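PDB 6EXS: peptide ABC transporter permease from Staphylococcus hominis, which probably takes up peptides together with protons as a POT-family transporter, carrying among them the thioalcohol-conjugated peptides that are precursors of human axillary malodour. Local coordinates for residues V20-E25 with Y155-L160; E28-Y33 with A162-I167; I168-V173 with G331-Q336. All blocks are in the same frame, centred on the assembly; numbering follows the deposited sequence.

The three contacts run along one helix, 147-174, of a major facilitator superfamily transporter, and illustrate how a single transmembrane helix can serve several partners in turn. Contacts 1 and 2 pair it with helix 16-44; their segments alternate along the chain, their centres lie about 11 Å apart, and V158 touches R29 where they meet. Contact 3 follows both in sequence. Its centre is about 10 Å from that of contact 2 and about 21 Å from that of contact 1, and there the helix meets the loop before helix 338-357, in the other half of the chain. All three border the bound conjugated peptide's pocket, contacts 1 and 2 through helix residues, contact 3 through the loop.

Contact 1 (V20-E25 with Y155-L160); sequences VLFFVE and YMSVNL. With OLC ((2R)-2,3-dihydroxypropyl (9Z)-octadec-9-enoate), chain L; C3H (2-[[(2~{R})-2-azanyl-3-[(3~{S})-3-methyl-1-oxidanyl-hexan-3-yl]sulfanyl-propanoyl]amino]ethanoic acid), chain O.
E25, which opens the ExxERFxYY signature of POT transporters, and F22, one turn earlier, pack helix 16-44 against S157 and V158 of helix 147-174, within the N-terminal half of the major facilitator fold. The two short segments run nearly parallel, crossing at -22° with their axes 8.4 Å apart, and S157, a small residue, lies where the backbones come nearest, across from F22. The serine CB sits squarely over the centre of the F22 ring, 3.5 Å from the centroid and only 5° off the ring normal, a textbook CH-pi contact. The opposite face of the ring takes C2 of a bound monoolein lipid, offset toward the rim. Near the plane of the ring, M156 CB lies 4.0 Å from F22 CE2, while L160 CD1 approaches CZ at the far end. F22 reaches this slot because its CG stands anti to the backbone N (chi1 -179°). The same S157 CB also meets the backbone, at 3.3 Å from F22 O, so one methylene group touches both the ring and the carbonyl oxygen of F22. S157 OG, however, spends its polarity within its own helix, in a hydrogen bond with F154 O; toward E25 it makes a packing contact, 3.3 Å from CG.

E25 and V158 lie side by side and point the same way, the glutamate chain bent at chi2. I132 of helix 110-137 also packs against E25. V158 has two roles, each with its own methyl: CG1 faces the carboxylate of the bound conjugated peptide, and CG2 faces the glutamate. The next residue, N159, gives the peptide a weak hydrogen bond, ND2 to O3 at 3.0 Å. On the glutamate side, V158 CG2 ends 3.4 Å from E25 OE1.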
loop_
_atom_site.group_PDB
_atom_site.type_symbol
_atom_site.label_atom_id
_atom_site.label_comp_id
_atom_site.label_asym_id
_atom_site.label_seq_id
_atom_site.Cartn_x
_atom_site.Cartn_y
_atom_site.Cartn_z
ATOM N N VAL A 20 14.983 -6.849 -15.450
ATOM C CA VAL A 20 13.942 -7.868 -15.567
ATOM C C VAL A 20 12.842 -7.570 -14.554
ATOM O O VAL A 20 11.688 -7.470 -14.952
ATOM C CB VAL A 20 14.511 -9.314 -15.438
ATOM C CG1 VAL A 20 13.403 -10.368 -15.500
ATOM C CG2 VAL A 20 15.550 -9.584 -16.517
ATOM N N LEU A 21 13.211 -7.328 -13.276
ATOM C CA LEU A 21 12.268 -7.083 -12.174
ATOM C C LEU A 21 11.610 -5.701 -12.209
ATOM O O LEU A 21 10.490 -5.558 -11.689
ATOM C CB LEU A 21 12.892 -7.379 -10.810
ATOM C CG LEU A 21 13.360 -8.841 -10.652
ATOM C CD1 LEU A 21 13.992 -9.069 -9.329
ATOM C CD2 LEU A 21 12.236 -9.851 -10.909
ATOM N N PHE A 22 12.253 -4.716 -12.874
ATOM C CA PHE A 22 11.689 -3.381 -13.060
ATOM C C PHE A 22 10.488 -3.505 -14.014
ATOM O O PHE A 22 9.421 -2.980 -13.699
ATOM C CB PHE A 22 12.744 -2.389 -13.603
ATOM C CG PHE A 22 12.261 -0.965 -13.798
ATOM C CD1 PHE A 22 11.494 -0.615 -14.907
ATOM C CD2 PHE A 22 12.623 0.038 -12.905
ATOM C CE1 PHE A 22 11.058 0.698 -15.091
ATOM C CE2 PHE A 22 12.200 1.357 -13.102
ATOM C CZ PHE A 22 11.414 1.674 -14.188
ATOM N N PHE A 23 10.657 -4.225 -15.157
ATOM C CA PHE A 23 9.602 -4.460 -16.160
ATOM C C PHE A 23 8.452 -5.259 -15.550
ATOM O O PHE A 23 7.293 -4.933 -15.800
ATOM C CB PHE A 23 10.178 -5.202 -17.378
ATOM C CG PHE A 23 9.290 -5.334 -18.601
ATOM C CD1 PHE A 23 8.307 -6.315 -18.667
ATOM C CD2 PHE A 23 9.490 -4.531 -19.716
ATOM C CE1 PHE A 23 7.536 -6.485 -19.826
ATOM C CE2 PHE A 23 8.719 -4.699 -20.872
ATOM C CZ PHE A 23 7.749 -5.674 -20.921
ATOM N N VAL A 24 8.771 -6.298 -14.753
ATOM C CA VAL A 24 7.791 -7.156 -14.071
ATOM C C VAL A 24 6.993 -6.334 -13.045
ATOM O O VAL A 24 5.761 -6.359 -13.078
ATOM C CB VAL A 24 8.466 -8.407 -13.443
ATOM C CG1 VAL A 24 7.511 -9.164 -12.525
ATOM C CG2 VAL A 24 9.028 -9.331 -14.516
ATOM N N GLU A 25 7.690 -5.586 -12.158
ATOM C CA GLU A 25 7.045 -4.736 -11.146
ATOM C C GLU A 25 6.206 -3.634 -11.795
ATOM O O GLU A 25 5.076 -3.414 -11.367
ATOM C CB GLU A 25 8.075 -4.152 -10.165
ATOM C CG GLU A 25 7.483 -3.356 -9.009
ATOM C CD GLU A 25 6.800 -4.115 -7.889
ATOM O OE1 GLU A 25 6.497 -3.473 -6.859
ATOM O OE2 GLU A 25 6.598 -5.345 -8.013
ATOM N N TYR A 155 11.675 1.204 -7.260
ATOM C CA TYR A 155 10.432 1.832 -6.840
ATOM C C TYR A 155 9.916 2.883 -7.839
ATOM O O TYR A 155 8.766 3.309 -7.700
ATOM C CB TYR A 155 10.538 2.367 -5.411
ATOM C CG TYR A 155 10.726 1.252 -4.408
ATOM C CD1 TYR A 155 9.730 0.302 -4.195
ATOM C CD2 TYR A 155 11.895 1.146 -3.666
ATOM C CE1 TYR A 155 9.911 -0.747 -3.289
ATOM C CE2 TYR A 155 12.091 0.104 -2.762
ATOM C CZ TYR A 155 11.098 -0.844 -2.577
ATOM O OH TYR A 155 11.295 -1.860 -1.669
ATOM N N MET A 156 10.706 3.221 -8.891
ATOM C CA MET A 156 10.278 4.122 -9.971
ATOM C C MET A 156 9.263 3.395 -10.843
ATOM O O MET A 156 8.345 4.029 -11.360
ATOM C CB MET A 156 11.452 4.571 -10.838
ATOM C CG MET A 156 12.252 5.696 -10.234
ATOM S SD MET A 156 13.648 6.206 -11.276
ATOM C CE MET A 156 12.753 6.952 -12.693
ATOM N N SER A 157 9.425 2.061 -10.998
ATOM C CA SER A 157 8.512 1.199 -11.753
ATOM C C SER A 157 7.129 1.198 -11.101
ATOM O O SER A 157 6.124 1.184 -11.815
ATOM C CB SER A 157 9.067 -0.223 -11.867
ATOM O OG SER A 157 9.089 -0.952 -10.648
ATOM N N VAL A 158 7.092 1.287 -9.744
ATOM C CA VAL A 158 5.896 1.341 -8.891
ATOM C C VAL A 158 5.071 2.602 -9.221
ATOM O O VAL A 158 3.918 2.484 -9.640
ATOM C CB VAL A 158 6.257 1.227 -7.367
ATOM C CG1 VAL A 158 5.040 1.489 -6.479
ATOM C CG2 VAL A 158 6.870 -0.133 -7.034
ATOM N N ASN A 159 5.683 3.796 -9.066
ATOM C CA ASN A 159 5.067 5.101 -9.335
ATOM C C ASN A 159 4.776 5.341 -10.820
ATOM O O ASN A 159 3.786 6.017 -11.123
ATOM C CB ASN A 159 5.878 6.239 -8.740
ATOM C CG ASN A 159 6.030 6.164 -7.248
ATOM O OD1 ASN A 159 7.137 6.031 -6.729
ATOM N ND2 ASN A 159 4.928 6.261 -6.522
ATOM N N LEU A 160 5.593 4.765 -11.743
ATOM C CA LEU A 160 5.311 4.887 -13.181
ATOM C C LEU A 160 4.052 4.094 -13.540
ATOM O O LEU A 160 3.216 4.590 -14.294
ATOM C CB LEU A 160 6.499 4.482 -14.066
ATOM C CG LEU A 160 7.619 5.527 -14.191
ATOM C CD1 LEU A 160 8.911 4.875 -14.601
ATOM C CD2 LEU A 160 7.248 6.650 -15.171
HETATM C C24 OLC L . 18.852 5.450 -14.256
HETATM C C5 OLC L . 12.050 4.014 -18.898
HETATM C C4 OLC L . 13.316 4.005 -18.065
HETATM C C3 OLC L . 13.323 2.932 -16.990
HETATM C C2 OLC L . 14.643 2.819 -16.231
HETATM C C21 OLC L . 16.424 5.739 -14.824
HETATM C C1 OLC L . 14.906 3.945 -15.273
HETATM C C22 OLC L . 17.431 5.445 -13.739
HETATM O O19 OLC L . 14.129 4.326 -14.436
HETATM O O25 OLC L . 19.781 5.355 -13.188
HETATM O O23 OLC L . 17.287 6.429 -12.710
HETATM O O20 OLC L . 16.122 4.477 -15.467
HETATM O O2 C3H O . 2.307 3.143 -4.710
HETATM C C11 C3H O . 2.645 4.268 -4.801
HETATM O O3 C3H O . 3.697 4.745 -4.232
HETATM C C10 C3H O . 1.888 5.337 -5.534
HETATM N N1 C3H O . 0.465 5.101 -5.577
HETATM C C9 C3H O . -0.332 5.492 -4.597
HETATM O O1 C3H O . -0.107 5.257 -3.419
HETATM C C8 C3H O . -1.554 6.275 -4.948
HETATM N N C3H O . -1.821 6.131 -6.372
HETATM C C7 C3H O . -2.772 5.757 -4.182
HETATM S S C3H O . -3.322 6.711 -2.742
HETATM C C3 C3H O . -3.985 8.388 -3.244
HETATM C C4 C3H O . -5.244 8.125 -4.029
HETATM C C5 C3H O . -2.866 9.113 -4.005
HETATM C C6 C3H O . -3.228 10.405 -4.702
HETATM O O C3H O . -3.044 10.333 -6.077
HETATM C C2 C3H O . -4.319 9.233 -2.018
HETATM C C1 C3H O . -3.519 10.516 -1.868
HETATM C C C3H O . -3.930 11.283 -0.641
#

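Contact 2 (E28-Y33 with A162-I167); sequences ERFSYY and ALISPI. With C3H (2-[[(2~{R})-2-azanyl-3-[(3~{S})-3-methyl-1-oxidanyl-hexan-3-yl]sulfanyl-propanoyl]amino]ethanoic acid), chain O.
Y33 stands against A162 from the root of its side chain, with CB 3.8 Å from A162 CA and S165 OG also close by. CG lies anti to the tyrosine's own carbonyl carbon (chi1 -75°), and the ring then passes alongside the alanine: CD2 comes within 3.6 Å of A162 CB, an approach oblique to the ring. Farther out, CE1 and CZ face the amide of the bound peptide, whose N1 is 3.8 Å above the ring plane and offset toward the rim. The opposite face is backed over its centre by CD2 of Y32, so the ring is held between substrate and neighbour. At the tip, OH is 2.8 Å from the carboxylate oxygen O2 of the peptide.

This tyrosine closes the ExxERFxYY signature on helix 16-44; segments 28-33 and 162-167 cross at -45°. Within the same signature R29 grips E28 side-on with two nitrogens, NE reaching OE2 at 2.8 Å and NH2 reaching OE1 in the guanidinium plane. In this family such charged residues are linked to proton coupling. K129 lies near R29 as a like charge, and also makes a cation-pi contact with Y32.

One turn before Y33 on the same helix, the F30 ring packs on S165. S165 CB lies over one face, 3.8 Å from the ring centroid and 15° off the normal, a CH-pi contact offset toward the rim, while I164 CG2 meets CE2 at the edge, in the plane of the ring. S165 CB also lies close to the backbone, 3.0 Å from F30 O. The serine hydroxyl is hydrogen-bonded back to G161 O in its own helix. Directly after it comes P166, whose ring nitrogen carries no hydrogen to give to the preceding turn, and there the helix kinks.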
loop_
_atom_site.group_PDB
_atom_site.type_symbol
_atom_site.label_atom_id
_atom_site.label_comp_id
_atom_site.label_asym_id
_atom_site.label_seq_id
_atom_site.Cartn_x
_atom_site.Cartn_y
_atom_site.Cartn_z
ATOM N N GLU A 28 2.822 -5.134 -12.874
ATOM C CA GLU A 28 1.998 -5.569 -11.748
ATOM C C GLU A 28 1.420 -4.333 -11.050
ATOM O O GLU A 28 0.252 -4.350 -10.662
ATOM C CB GLU A 28 2.801 -6.438 -10.761
ATOM C CG GLU A 28 1.933 -7.108 -9.698
ATOM C CD GLU A 28 1.605 -6.261 -8.483
ATOM O OE1 GLU A 28 0.448 -6.315 -8.006
ATOM O OE2 GLU A 28 2.505 -5.530 -8.013
ATOM N N ARG A 29 2.238 -3.275 -10.878
ATOM C CA ARG A 29 1.793 -2.031 -10.257
ATOM C C ARG A 29 0.832 -1.240 -11.168
ATOM O O ARG A 29 -0.131 -0.655 -10.664
ATOM C CB ARG A 29 2.977 -1.189 -9.766
ATOM C CG ARG A 29 3.828 -1.863 -8.679
ATOM C CD ARG A 29 3.201 -1.834 -7.288
ATOM N NE ARG A 29 2.228 -2.914 -7.140
ATOM C CZ ARG A 29 1.350 -3.021 -6.153
ATOM N NH1 ARG A 29 1.307 -2.110 -5.187
ATOM N NH2 ARG A 29 0.514 -4.051 -6.113
ATOM N N PHE A 30 1.082 -1.257 -12.513
ATOM C CA PHE A 30 0.238 -0.653 -13.547
ATOM C C PHE A 30 -1.160 -1.277 -13.440
ATOM O O PHE A 30 -2.161 -0.564 -13.302
ATOM C CB PHE A 30 0.826 -0.939 -14.948
ATOM C CG PHE A 30 -0.031 -0.501 -16.116
ATOM C CD1 PHE A 30 -1.024 -1.336 -16.627
ATOM C CD2 PHE A 30 0.166 0.735 -16.720
ATOM C CE1 PHE A 30 -1.839 -0.919 -17.692
ATOM C CE2 PHE A 30 -0.642 1.144 -17.793
ATOM C CZ PHE A 30 -1.643 0.318 -18.266
ATOM N N SER A 31 -1.217 -2.616 -13.504
ATOM C CA SER A 31 -2.468 -3.350 -13.453
ATOM C C SER A 31 -3.130 -3.283 -12.069
ATOM O O SER A 31 -4.364 -3.205 -12.017
ATOM C CB SER A 31 -2.275 -4.776 -13.949
ATOM O OG SER A 31 -1.289 -5.465 -13.201
ATOM N N TYR A 32 -2.338 -3.238 -10.960
ATOM C CA TYR A 32 -2.917 -3.117 -9.615
ATOM C C TYR A 32 -3.579 -1.775 -9.420
ATOM O O TYR A 32 -4.731 -1.737 -8.982
ATOM C CB TYR A 32 -1.901 -3.333 -8.483
ATOM C CG TYR A 32 -2.448 -2.989 -7.104
ATOM C CD1 TYR A 32 -3.385 -3.809 -6.475
ATOM C CD2 TYR A 32 -2.028 -1.842 -6.429
ATOM C CE1 TYR A 32 -3.908 -3.486 -5.223
ATOM C CE2 TYR A 32 -2.539 -1.513 -5.172
ATOM C CZ TYR A 32 -3.483 -2.337 -4.575
ATOM O OH TYR A 32 -3.968 -2.041 -3.318
ATOM N N TYR A 33 -2.853 -0.677 -9.714
ATOM C CA TYR A 33 -3.368 0.670 -9.515
ATOM C C TYR A 33 -4.435 1.052 -10.527
ATOM O O TYR A 33 -5.305 1.846 -10.194
ATOM C CB TYR A 33 -2.240 1.709 -9.420
ATOM C CG TYR A 33 -1.536 1.634 -8.080
ATOM C CD1 TYR A 33 -2.204 1.954 -6.901
ATOM C CD2 TYR A 33 -0.231 1.166 -7.982
ATOM C CE1 TYR A 33 -1.584 1.828 -5.660
ATOM C CE2 TYR A 33 0.402 1.036 -6.744
ATOM C CZ TYR A 33 -0.288 1.352 -5.586
ATOM O OH TYR A 33 0.324 1.259 -4.365
ATOM N N ALA A 162 1.625 3.268 -11.314
ATOM C CA ALA A 162 0.585 4.008 -10.601
ATOM C C ALA A 162 0.180 5.311 -11.313
ATOM O O ALA A 162 -0.974 5.710 -11.192
ATOM C CB ALA A 162 1.031 4.306 -9.181
ATOM N N LEU A 163 1.116 5.972 -12.030
ATOM C CA LEU A 163 0.866 7.227 -12.750
ATOM C C LEU A 163 0.159 7.030 -14.088
ATOM O O LEU A 163 -0.815 7.728 -14.346
ATOM C CB LEU A 163 2.171 8.057 -12.927
ATOM C CG LEU A 163 2.164 9.204 -13.956
ATOM C CD1 LEU A 163 1.228 10.366 -13.533
ATOM C CD2 LEU A 163 3.559 9.707 -14.228
ATOM N N ILE A 164 0.660 6.106 -14.935
ATOM C CA ILE A 164 0.160 5.842 -16.294
ATOM C C ILE A 164 -1.216 5.123 -16.343
ATOM O O ILE A 164 -2.064 5.510 -17.157
ATOM C CB ILE A 164 1.243 5.084 -17.133
ATOM C CG1 ILE A 164 2.559 5.914 -17.231
ATOM C CG2 ILE A 164 0.743 4.742 -18.536
ATOM C CD1 ILE A 164 3.826 5.130 -17.659
ATOM N N SER A 165 -1.422 4.071 -15.522
ATOM C CA SER A 165 -2.648 3.266 -15.557
ATOM C C SER A 165 -3.966 4.055 -15.345
ATOM O O SER A 165 -4.867 3.804 -16.142
ATOM C CB SER A 165 -2.569 2.076 -14.612
ATOM O OG SER A 165 -2.327 2.445 -13.266
ATOM N N PRO A 166 -4.148 4.999 -14.369
ATOM C CA PRO A 166 -5.429 5.733 -14.292
ATOM C C PRO A 166 -5.687 6.582 -15.548
ATOM O O PRO A 166 -6.834 6.651 -16.006
ATOM C CB PRO A 166 -5.265 6.596 -13.033
ATOM C CG PRO A 166 -4.171 5.926 -12.243
ATOM C CD PRO A 166 -3.230 5.473 -13.312
ATOM N N ILE A 167 -4.611 7.164 -16.140
ATOM C CA ILE A 167 -4.673 7.950 -17.380
ATOM C C ILE A 167 -5.211 7.074 -18.526
ATOM O O ILE A 167 -6.089 7.530 -19.265
ATOM C CB ILE A 167 -3.312 8.643 -17.710
ATOM C CG1 ILE A 167 -2.924 9.672 -16.616
ATOM C CG2 ILE A 167 -3.311 9.302 -19.099
ATOM C CD1 ILE A 167 -1.444 10.194 -16.664
HETATM O O2 C3H O . 2.307 3.143 -4.710
HETATM C C11 C3H O . 2.645 4.268 -4.801
HETATM O O3 C3H O . 3.697 4.745 -4.232
HETATM C C10 C3H O . 1.888 5.337 -5.534
HETATM N N1 C3H O . 0.465 5.101 -5.577
HETATM C C9 C3H O . -0.332 5.492 -4.597
HETATM O O1 C3H O . -0.107 5.257 -3.419
HETATM C C8 C3H O . -1.554 6.275 -4.948
HETATM N N C3H O . -1.821 6.131 -6.372
HETATM C C7 C3H O . -2.772 5.757 -4.182
HETATM S S C3H O . -3.322 6.711 -2.742
HETATM C C3 C3H O . -3.985 8.388 -3.244
HETATM C C4 C3H O . -5.244 8.125 -4.029
HETATM C C5 C3H O . -2.866 9.113 -4.005
HETATM C C6 C3H O . -3.228 10.405 -4.702
HETATM O O C3H O . -3.044 10.333 -6.077
HETATM C C2 C3H O . -4.319 9.233 -2.018
HETATM C C1 C3H O . -3.519 10.516 -1.868
HETATM C C C3H O . -3.930 11.283 -0.641
#

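Contact 3 (I168-V173 with G331-Q336); sequences ILQHFV and GEALFQ. With C3H (2-[[(2~{R})-2-azanyl-3-[(3~{S})-3-methyl-1-oxidanyl-hexan-3-yl]sulfanyl-propanoyl]amino]ethanoic acid), chain O.
Segment 168-173 of helix 147-174, kinked where the nitrogens of H171 and F172 lack bonds to the turn before, lies beside the irregular loop 331-336, with Q170 CA 5.7 Å from A333 CA. Q170 carries the contact. Its chain bends at chi2 (53°), and the amide is laid over G331, whose CA is 3.5 Å from CD. OE1 accepts the backbone N-H of A333 at 2.8 Å, while NE2 gives a longer bond of 3.2 Å to E332 OE1, which it meets from above the carboxylate plane, 55° out of it. NE2 is also hydrogen-bonded to D174 OD1, and E332 OE1 has a stronger partner in its salt bridge with R329.

In the major facilitator fold this pairing joins the two halves of the transporter, probably at its extracellular side. A side-chain amide is well suited to such a junction, since it can satisfy a loop N-H and a carboxylate together. L334 crosses the glutamine at about a right angle, its CD1 3.7 Å from Q170 CB. At the other end of the loop, F335 O accepts a hydrogen bond from the hydroxyl O of the bound peptide, and Q336 O accepts one from its amine N.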
loop_
_atom_site.group_PDB
_atom_site.type_symbol
_atom_site.label_atom_id
_atom_site.label_comp_id
_atom_site.label_asym_id
_atom_site.label_seq_id
_atom_site.Cartn_x
_atom_site.Cartn_y
_atom_site.Cartn_z
ATOM N N ILE A 168 -4.744 5.805 -18.626
ATOM C CA ILE A 168 -5.172 4.856 -19.674
ATOM C C ILE A 168 -6.606 4.342 -19.452
ATOM O O ILE A 168 -7.375 4.240 -20.415
ATOM C CB ILE A 168 -4.143 3.694 -19.873
ATOM C CG1 ILE A 168 -2.835 4.239 -20.515
ATOM C CG2 ILE A 168 -4.728 2.523 -20.704
ATOM C CD1 ILE A 168 -1.729 3.246 -20.707
ATOM N N LEU A 169 -6.966 4.039 -18.197
ATOM C CA LEU A 169 -8.257 3.450 -17.863
ATOM C C LEU A 169 -9.382 4.454 -17.622
ATOM O O LEU A 169 -10.539 4.035 -17.520
ATOM C CB LEU A 169 -8.110 2.479 -16.698
ATOM C CG LEU A 169 -7.265 1.254 -17.060
ATOM C CD1 LEU A 169 -6.775 0.570 -15.855
ATOM C CD2 LEU A 169 -8.023 0.278 -17.938
ATOM N N GLN A 170 -9.085 5.770 -17.667
ATOM C CA GLN A 170 -10.110 6.806 -17.541
ATOM C C GLN A 170 -11.147 6.661 -18.651
ATOM O O GLN A 170 -12.340 6.822 -18.381
ATOM C CB GLN A 170 -9.497 8.217 -17.514
ATOM C CG GLN A 170 -10.524 9.358 -17.372
ATOM C CD GLN A 170 -11.481 9.201 -16.206
ATOM O OE1 GLN A 170 -11.082 8.934 -15.068
ATOM N NE2 GLN A 170 -12.763 9.455 -16.446
ATOM N N HIS A 171 -10.699 6.281 -19.873
ATOM C CA HIS A 171 -11.559 6.050 -21.037
ATOM C C HIS A 171 -12.605 4.966 -20.767
ATOM O O HIS A 171 -13.772 5.172 -21.087
ATOM C CB HIS A 171 -10.730 5.689 -22.286
ATOM C CG HIS A 171 -11.560 5.182 -23.429
ATOM N ND1 HIS A 171 -12.437 6.019 -24.120
ATOM C CD2 HIS A 171 -11.664 3.929 -23.935
ATOM C CE1 HIS A 171 -13.029 5.255 -25.025
ATOM N NE2 HIS A 171 -12.602 3.991 -24.955
ATOM N N PHE A 172 -12.187 3.822 -20.172
ATOM C CA PHE A 172 -13.072 2.696 -19.877
ATOM C C PHE A 172 -14.133 3.031 -18.840
ATOM O O PHE A 172 -15.246 2.526 -18.940
ATOM C CB PHE A 172 -12.273 1.458 -19.494
ATOM C CG PHE A 172 -11.470 0.881 -20.629
ATOM C CD1 PHE A 172 -10.189 1.350 -20.906
ATOM C CD2 PHE A 172 -11.981 -0.150 -21.405
ATOM C CE1 PHE A 172 -9.441 0.810 -21.951
ATOM C CE2 PHE A 172 -11.225 -0.701 -22.441
ATOM C CZ PHE A 172 -9.957 -0.216 -22.707
ATOM N N VAL A 173 -13.803 3.915 -17.870
ATOM C CA VAL A 173 -14.746 4.427 -16.865
ATOM C C VAL A 173 -15.736 5.353 -17.599
ATOM O O VAL A 173 -16.945 5.226 -17.393
ATOM C CB VAL A 173 -14.050 5.153 -15.680
ATOM C CG1 VAL A 173 -15.053 5.495 -14.578
ATOM C CG2 VAL A 173 -12.901 4.321 -15.116
ATOM N N GLY A 331 -10.914 13.810 -15.360
ATOM C CA GLY A 331 -11.503 12.494 -15.159
ATOM C C GLY A 331 -11.256 12.008 -13.745
ATOM O O GLY A 331 -10.127 12.098 -13.249
ATOM N N GLU A 332 -12.320 11.508 -13.078
ATOM C CA GLU A 332 -12.318 11.055 -11.674
ATOM C C GLU A 332 -11.201 10.075 -11.337
ATOM O O GLU A 332 -10.681 10.164 -10.228
ATOM C CB GLU A 332 -13.687 10.511 -11.222
ATOM C CG GLU A 332 -14.231 9.342 -12.028
ATOM C CD GLU A 332 -15.131 9.697 -13.193
ATOM O OE1 GLU A 332 -14.683 10.441 -14.094
ATOM O OE2 GLU A 332 -16.273 9.184 -13.232
ATOM N N ALA A 333 -10.792 9.188 -12.281
ATOM C CA ALA A 333 -9.699 8.229 -12.032
ATOM C C ALA A 333 -8.306 8.869 -12.019
ATOM O O ALA A 333 -7.390 8.298 -11.425
ATOM C CB ALA A 333 -9.746 7.076 -13.022
ATOM N N LEU A 334 -8.160 10.074 -12.618
ATOM C CA LEU A 334 -6.897 10.825 -12.660
ATOM C C LEU A 334 -6.477 11.396 -11.301
ATOM O O LEU A 334 -5.312 11.742 -11.134
ATOM C CB LEU A 334 -6.917 11.912 -13.739
ATOM C CG LEU A 334 -6.362 11.477 -15.086
ATOM C CD1 LEU A 334 -7.426 10.863 -15.945
ATOM C CD2 LEU A 334 -5.750 12.644 -15.807
ATOM N N PHE A 335 -7.395 11.438 -10.314
ATOM C CA PHE A 335 -7.081 11.845 -8.937
ATOM C C PHE A 335 -6.012 10.917 -8.332
ATOM O O PHE A 335 -5.275 11.359 -7.458
ATOM C CB PHE A 335 -8.328 11.753 -8.047
ATOM C CG PHE A 335 -9.298 12.902 -8.121
ATOM C CD1 PHE A 335 -8.864 14.215 -7.950
ATOM C CD2 PHE A 335 -10.661 12.672 -8.265
ATOM C CE1 PHE A 335 -9.771 15.276 -7.981
ATOM C CE2 PHE A 335 -11.568 13.735 -8.284
ATOM C CZ PHE A 335 -11.115 15.028 -8.155
ATOM N N GLN A 336 -5.949 9.632 -8.793
ATOM C CA GLN A 336 -5.001 8.584 -8.355
ATOM C C GLN A 336 -3.574 8.762 -8.903
ATOM O O GLN A 336 -2.639 8.141 -8.381
ATOM C CB GLN A 336 -5.510 7.177 -8.744
ATOM C CG GLN A 336 -6.880 6.818 -8.214
ATOM C CD GLN A 336 -6.912 6.947 -6.726
ATOM O OE1 GLN A 336 -7.466 7.907 -6.184
ATOM N NE2 GLN A 336 -6.259 6.012 -6.042
HETATM O O2 C3H O . 2.307 3.143 -4.710
HETATM C C11 C3H O . 2.645 4.268 -4.801
HETATM O O3 C3H O . 3.697 4.745 -4.232
HETATM C C10 C3H O . 1.888 5.337 -5.534
HETATM N N1 C3H O . 0.465 5.101 -5.577
HETATM C C9 C3H O . -0.332 5.492 -4.597
HETATM O O1 C3H O . -0.107 5.257 -3.419
HETATM C C8 C3H O . -1.554 6.275 -4.948
HETATM N N C3H O . -1.821 6.131 -6.372
HETATM C C7 C3H O . -2.772 5.757 -4.182
HETATM S S C3H O . -3.322 6.711 -2.742
HETATM C C3 C3H O . -3.985 8.388 -3.244
HETATM C C4 C3H O . -5.244 8.125 -4.029
HETATM C C5 C3H O . -2.866 9.113 -4.005
HETATM C C6 C3H O . -3.228 10.405 -4.702
HETATM O O C3H O . -3.044 10.333 -6.077
HETATM C C2 C3H O . -4.319 9.233 -2.018
HETATM C C1 C3H O . -3.519 10.516 -1.868
HETATM C C C3H O . -3.930 11.283 -0.641
#